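Local coordinates for Glucanase/chitosanase (Paenibacillus fukuinensis, PDB 4ZY9), which belongs to a chitosanase/glucanase that probably hydrolyses glycosidic bonds, this piece being its first chitosan-binding module, a CBM32 beta-sandwich, at residues N61-N66 with K113-H118; Y75-S80 with D103-T108. The protein carries 1 engineered substitution. One frame throughout, in Å; residues are numbered along the deposited sequence.

Contacts 1 and 2 are adjoining parts of one interior, their centres only about 5 Å apart, and both join the opposing sheets of the beta-sandwich. Strands 57-67 and 102-107 are antiparallel neighbours in one sheet; strands 75-80 and 114-122 are antiparallel neighbours in the other. Along the chain the order is 61-66, 75-80, 103-108, 113-118, so that contact 2 is nested within the loop closed by contact 1. Polar pairs tie the contacts along their sheets: a salt bridge from Arg62 to Asp104 and a probable hydrogen bond from Arg116 to Gln78. The module thus exemplifies a core without helices, closed by inward-facing side chains from both sheets.

Contact 1. Residues N61-N66 with K113-H118; sequences NRVKLN and KYVRMH. Engineered in segment 113-118: Met117 (natural residue Val).
The hydrophobic interior of a beta-sandwich is built here from two pairs of facing side chains, Val63 with Val115 and Leu65 with Met117. Between the valines, CG2 of Val63 lies 3.8 Å from CG1 of Val115. The two side chains slide past one another in opposite directions, so that one methyl branch of each does the touching. In Val115 the branch that reaches across is the one trans to the backbone N (chi1 -179°). Val63 was modelled in two conformations, and its contact is that of the conformer described here.

Strand 57-67 belongs to one sheet and strand 114-122 to the other. Their alpha carbons accordingly stay well apart: Val63 CA and Val115 CA are separated by 8.7 Å, and Leu65 CA and Met117 CA by 9.0 Å. No hydrogen bond bridges these segments, and apolar side chains alone span the gap. It is the face-to-face packing expected of a galactose-binding-like module, with alternate residues of each strand turned inward.

Two residues further along both strands, CD1 of Leu65 comes within 3.9 Å of CG of Met117. Met117 is an engineered residue, valine in the natural sequence, and is present as selenomethionine. Its CB points toward strand 57-67, but the chain then bends at chi2 (-69°) and again at chi3, carrying SE away from Leu65 and leaving CG as the touching atom. Phe133 packs on Val63 and Leu65 from within their own sheet, while Tyr75 touches both Leu65 and Met117. The intervening residues are turned to the other side of each sheet, where Arg62 makes a cation-pi contact with Tyr136, and Arg116 makes cation-pi contacts with Trp49 and Trp89.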
loop_
_atom_site.group_PDB
_atom_site.type_symbol
_atom_site.label_atom_id
_atom_site.label_comp_id
_atom_site.label_asym_id
_atom_site.label_seq_id
_atom_site.Cartn_x
_atom_site.Cartn_y
_atom_site.Cartn_z
ATOM N N ASN A 61 12.850 2.991 3.368
ATOM C CA ASN A 61 13.556 2.518 2.217
ATOM C C ASN A 61 13.010 1.258 1.632
ATOM O O ASN A 61 13.595 0.691 0.692
ATOM C CB ASN A 61 15.026 2.397 2.529
ATOM C CG ASN A 61 15.304 1.263 3.484
ATOM O OD1 ASN A 61 14.480 0.568 3.981
ATOM N ND2 ASN A 61 16.624 1.071 3.760
ATOM N N ARG A 62 11.896 0.693 2.162
ATOM C CA ARG A 62 11.448 -0.619 1.700
ATOM C C ARG A 62 9.941 -0.771 1.945
ATOM O O ARG A 62 9.456 -0.328 3.003
ATOM C CB ARG A 62 12.251 -1.717 2.352
ATOM C CG ARG A 62 11.709 -3.062 2.241
ATOM C CD ARG A 62 12.463 -4.174 3.039
ATOM N NE ARG A 62 11.834 -5.474 2.989
ATOM C CZ ARG A 62 11.708 -6.264 4.054
ATOM N NH1 ARG A 62 12.262 -6.001 5.209
ATOM N NH2 ARG A 62 11.042 -7.428 3.906
ATOM N N VAL A 63 9.261 -1.399 1.014
ATOM C CA VAL A 63 7.853 -1.749 1.198
ATOM C C VAL A 63 7.677 -3.180 0.809
ATOM O O VAL A 63 8.211 -3.655 -0.234
ATOM C CB VAL A 63 6.936 -0.912 0.270
ATOM C CG1 VAL A 63 5.508 -1.415 0.214
ATOM C CG2 VAL A 63 6.870 0.508 0.755
ATOM N N LYS A 64 6.968 -3.944 1.646
ATOM C CA LYS A 64 6.572 -5.323 1.313
ATOM C C LYS A 64 5.064 -5.420 1.190
ATOM O O LYS A 64 4.297 -4.998 2.108
ATOM C CB LYS A 64 7.116 -6.304 2.336
ATOM C CG LYS A 64 6.846 -7.727 1.938
ATOM C CD LYS A 64 7.378 -8.713 3.075
ATOM C CE LYS A 64 6.739 -10.091 3.072
ATOM N NZ LYS A 64 6.767 -11.020 4.236
ATOM N N LEU A 65 4.594 -5.950 0.103
ATOM C CA LEU A 65 3.170 -6.202 -0.195
ATOM C C LEU A 65 2.863 -7.677 -0.225
ATOM O O LEU A 65 3.606 -8.443 -0.953
ATOM C CB LEU A 65 2.773 -5.598 -1.465
ATOM C CG LEU A 65 3.066 -4.080 -1.637
ATOM C CD1 LEU A 65 2.703 -3.603 -3.018
ATOM C CD2 LEU A 65 2.289 -3.245 -0.627
ATOM N N ASN A 66 1.870 -8.141 0.479
ATOM C CA ASN A 66 1.389 -9.502 0.367
ATOM C C ASN A 66 0.017 -9.475 -0.246
ATOM O O ASN A 66 -0.979 -9.138 0.431
ATOM C CB ASN A 66 1.366 -10.152 1.721
ATOM C CG ASN A 66 0.805 -11.592 1.681
ATOM O OD1 ASN A 66 0.559 -12.127 0.674
ATOM N ND2 ASN A 66 0.768 -12.202 2.883
ATOM N N LYS A 113 5.940 10.665 5.810
ATOM C CA LYS A 113 4.861 10.445 6.758
ATOM C C LYS A 113 3.839 9.498 6.162
ATOM O O LYS A 113 3.145 8.769 6.926
ATOM C CB LYS A 113 4.222 11.761 7.171
ATOM C CG LYS A 113 3.132 11.602 8.207
ATOM C CD LYS A 113 2.591 12.922 8.692
ATOM C CE LYS A 113 1.446 12.719 9.634
ATOM N NZ LYS A 113 0.845 13.998 10.091
ATOM N N TYR A 114 3.667 9.477 4.872
ATOM C CA TYR A 114 2.688 8.637 4.195
ATOM C C TYR A 114 3.291 7.792 3.110
ATOM O O TYR A 114 4.159 8.307 2.372
ATOM C CB TYR A 114 1.543 9.469 3.594
ATOM C CG TYR A 114 0.881 10.437 4.514
ATOM C CD1 TYR A 114 -0.144 10.070 5.356
ATOM C CD2 TYR A 114 1.342 11.745 4.616
ATOM C CE1 TYR A 114 -0.794 10.975 6.210
ATOM C CE2 TYR A 114 0.716 12.680 5.508
ATOM C CZ TYR A 114 -0.330 12.262 6.216
ATOM O OH TYR A 114 -0.904 13.170 7.125
ATOM N N VAL A 115 2.851 6.550 2.980
ATOM C CA VAL A 115 3.391 5.650 1.966
ATOM C C VAL A 115 2.186 5.027 1.246
ATOM O O VAL A 115 1.273 4.519 1.962
ATOM C CB VAL A 115 4.289 4.565 2.597
ATOM C CG1 VAL A 115 4.842 3.655 1.495
ATOM C CG2 VAL A 115 5.375 5.211 3.383
ATOM N N ARG A 116 2.129 5.112 -0.057
ATOM C CA ARG A 116 1.001 4.722 -0.847
ATOM C C ARG A 116 1.337 3.653 -1.864
ATOM O O ARG A 116 2.384 3.744 -2.517
ATOM C CB ARG A 116 0.458 5.933 -1.615
ATOM C CG ARG A 116 -0.856 5.722 -2.365
ATOM C CD ARG A 116 -1.675 6.963 -2.714
ATOM N NE ARG A 116 -1.045 7.747 -3.777
ATOM C CZ ARG A 116 -1.717 8.612 -4.573
ATOM N NH1 ARG A 116 -2.996 8.830 -4.340
ATOM N NH2 ARG A 116 -1.095 9.194 -5.546
HETATM N N MSE A 117 0.449 2.731 -2.034
HETATM C CA MSE A 117 0.404 1.821 -3.217
HETATM C C MSE A 117 -0.688 2.340 -4.103
HETATM O O MSE A 117 -1.867 2.435 -3.648
HETATM C CB MSE A 117 0.087 0.426 -2.775
HETATM C CG MSE A 117 0.245 -0.651 -3.854
HETATM SE SE MSE A 117 -1.121 -0.565 -5.328
HETATM C CE MSE A 117 -2.746 -0.797 -4.302
ATOM N N HIS A 118 -0.376 2.855 -5.280
ATOM C CA HIS A 118 -1.337 3.368 -6.246
ATOM C C HIS A 118 -1.386 2.425 -7.437
ATOM O O HIS A 118 -0.373 2.236 -8.092
ATOM C CB HIS A 118 -0.969 4.811 -6.673
ATOM C CG HIS A 118 -1.967 5.457 -7.509
ATOM N ND1 HIS A 118 -2.048 5.255 -8.846
ATOM C CD2 HIS A 118 -3.018 6.231 -7.169
ATOM C CE1 HIS A 118 -3.105 5.905 -9.329
ATOM N NE2 HIS A 118 -3.707 6.493 -8.325
#

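Contact 2. Residues Y75-S80 with D103-T108; sequences YTIQVS and DDITFT
Tyr75 and Asp103 approach from opposite directions across the two sheets of the sandwich and join in a short hydrogen bond, Tyr75 OH donating to Asp103 OD2 at 2.6 Å. The planes of the phenol ring and the carboxylate are nearly parallel, 12° apart, but offset: the hydroxyl meets OD2 from above the carboxylate plane, 36° out of it, with OD2 on the CE2 side of the ring. On the other flank of the hydroxyl, the CE1 side, CD1 of Ile105 lies 3.6 Å from Tyr75 OH, so the hydroxyl has an apolar neighbour as well as its acceptor. Tyr75 CG sits between the backbone N and the carbonyl carbon (chi1 67°), the rotamer that sends the ring across toward strand 102-107.

Next to this polar end, Ile105 CD1 also meets Ile77 CG1 at 4.0 Å, linking the hydroxyl to the apolar interior of the beta-sandwich; Ile77 has a second modelled conformer. Beyond the isoleucines the packing is looser. Val79 and Phe107 both direct their CB atoms toward the opposite segment, but neither side chain makes a close contact with it. The outer side of strand 102-107 is different again, with Asp104 and Thr106 exposed to solvent.

A phenylalanine in place of Tyr75 would probably leave Asp103 OD2 without its cross-sheet donor and the carboxylate less firmly held against the ring edge. OD2 has a further donor in Trp67 NE1, so two hydrogen bonds converge on one oxygen, while OD1 lies near a carboxylate oxygen of Asp99. The two donors would tend to stabilise a negative charge on Asp103, whereas the nearby Asp99 would tend to oppose it.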
loop_
_atom_site.group_PDB
_atom_site.type_symbol
_atom_site.label_atom_id
_atom_site.label_comp_id
_atom_site.label_asym_id
_atom_site.label_seq_id
_atom_site.Cartn_x
_atom_site.Cartn_y
_atom_site.Cartn_z
ATOM N N TYR A 75 1.330 -0.824 -10.861
ATOM C CA TYR A 75 1.213 0.032 -9.639
ATOM C C TYR A 75 2.446 0.746 -9.427
ATOM O O TYR A 75 3.549 0.402 -9.990
ATOM C CB TYR A 75 0.823 -0.765 -8.435
ATOM C CG TYR A 75 1.901 -1.760 -7.964
ATOM C CD1 TYR A 75 2.758 -1.357 -6.944
ATOM C CD2 TYR A 75 1.933 -3.068 -8.394
ATOM C CE1 TYR A 75 3.748 -2.241 -6.486
ATOM C CE2 TYR A 75 2.849 -3.976 -7.840
ATOM C CZ TYR A 75 3.702 -3.496 -6.871
ATOM O OH TYR A 75 4.675 -4.332 -6.301
ATOM N N THR A 76 2.368 1.768 -8.601
ATOM C CA THR A 76 3.531 2.477 -8.068
ATOM C C THR A 76 3.522 2.431 -6.571
ATOM O O THR A 76 2.440 2.243 -5.921
ATOM C CB THR A 76 3.552 3.986 -8.515
ATOM O OG1 THR A 76 2.277 4.559 -8.202
ATOM C CG2 THR A 76 3.645 4.095 -10.108
ATOM N N ILE A 77 4.676 2.612 -6.009
ATOM C CA ILE A 77 4.867 2.944 -4.589
ATOM C C ILE A 77 5.234 4.386 -4.510
ATOM O O ILE A 77 6.167 4.818 -5.227
ATOM C CB ILE A 77 5.915 2.035 -3.884
ATOM C CG1 ILE A 77 5.568 0.616 -4.020
ATOM C CG2 ILE A 77 6.077 2.485 -2.440
ATOM C CD1 ILE A 77 4.288 0.234 -3.314
ATOM N N GLN A 78 4.551 5.147 -3.682
ATOM C CA GLN A 78 4.773 6.596 -3.581
ATOM C C GLN A 78 4.904 7.023 -2.170
ATOM O O GLN A 78 4.352 6.367 -1.249
ATOM C CB GLN A 78 3.638 7.351 -4.234
ATOM C CG GLN A 78 3.295 6.858 -5.628
ATOM C CD GLN A 78 2.132 7.578 -6.234
ATOM O OE1 GLN A 78 1.350 8.171 -5.491
ATOM N NE2 GLN A 78 1.830 7.335 -7.525
ATOM N N VAL A 79 5.625 8.105 -1.897
ATOM C CA VAL A 79 5.807 8.614 -0.556
ATOM C C VAL A 79 5.448 10.100 -0.554
ATOM O O VAL A 79 5.696 10.816 -1.531
ATOM C CB VAL A 79 7.243 8.374 -0.061
ATOM C CG1 VAL A 79 7.488 6.852 0.161
ATOM C CG2 VAL A 79 8.329 8.983 -0.927
ATOM N N SER A 80 5.059 10.530 0.627
ATOM C CA SER A 80 4.791 11.979 0.871
ATOM C C SER A 80 5.281 12.342 2.276
ATOM O O SER A 80 5.081 11.596 3.231
ATOM C CB SER A 80 3.297 12.269 0.745
ATOM O OG SER A 80 2.999 13.596 1.275
ATOM N N ASP A 103 5.410 -9.029 -3.086
ATOM C CA ASP A 103 6.252 -8.056 -3.770
ATOM C C ASP A 103 7.052 -7.412 -2.717
ATOM O O ASP A 103 6.483 -7.000 -1.692
ATOM C CB ASP A 103 5.463 -7.035 -4.537
ATOM C CG ASP A 103 4.804 -7.591 -5.771
ATOM O OD1 ASP A 103 5.105 -8.742 -6.195
ATOM O OD2 ASP A 103 3.903 -6.836 -6.274
ATOM N N ASP A 104 8.340 -7.290 -2.802
ATOM C CA ASP A 104 9.176 -6.682 -1.736
ATOM C C ASP A 104 10.149 -5.756 -2.433
ATOM O O ASP A 104 10.940 -6.294 -3.311
ATOM C CB ASP A 104 9.796 -7.795 -0.904
ATOM C CG ASP A 104 10.427 -7.325 0.360
ATOM O OD1 ASP A 104 10.751 -6.159 0.515
ATOM O OD2 ASP A 104 10.750 -8.176 1.151
ATOM N N ILE A 105 10.110 -4.479 -2.178
ATOM C CA ILE A 105 10.779 -3.444 -2.926
ATOM C C ILE A 105 11.590 -2.587 -2.052
ATOM O O ILE A 105 11.107 -2.081 -1.059
ATOM C CB ILE A 105 9.751 -2.543 -3.674
ATOM C CG1 ILE A 105 8.753 -3.363 -4.508
ATOM C CG2 ILE A 105 10.435 -1.449 -4.471
ATOM C CD1 ILE A 105 7.311 -3.010 -4.274
ATOM N N THR A 106 12.886 -2.410 -2.402
ATOM C CA THR A 106 13.801 -1.534 -1.697
ATOM C C THR A 106 14.199 -0.323 -2.604
ATOM O O THR A 106 14.352 -0.549 -3.831
ATOM C CB THR A 106 15.013 -2.358 -1.218
ATOM O OG1 THR A 106 14.594 -3.214 -0.154
ATOM C CG2 THR A 106 16.062 -1.462 -0.627
ATOM N N PHE A 107 14.296 0.818 -2.041
ATOM C CA PHE A 107 14.582 2.061 -2.770
ATOM C C PHE A 107 15.526 2.922 -1.962
ATOM O O PHE A 107 15.755 2.677 -0.800
ATOM C CB PHE A 107 13.297 2.796 -3.183
ATOM C CG PHE A 107 12.225 2.856 -2.123
ATOM C CD1 PHE A 107 11.319 1.880 -1.988
ATOM C CD2 PHE A 107 12.261 3.877 -1.256
ATOM C CE1 PHE A 107 10.372 1.991 -0.996
ATOM C CE2 PHE A 107 11.305 3.980 -0.259
ATOM C CZ PHE A 107 10.407 2.979 -0.113
ATOM N N THR A 108 16.093 3.941 -2.572
ATOM C CA THR A 108 16.956 4.843 -1.843
ATOM C C THR A 108 16.184 5.551 -0.762
ATOM O O THR A 108 14.981 5.975 -0.994
ATOM C CB THR A 108 17.628 5.872 -2.749
ATOM O OG1 THR A 108 16.722 6.509 -3.558
ATOM C CG2 THR A 108 18.737 5.120 -3.594
#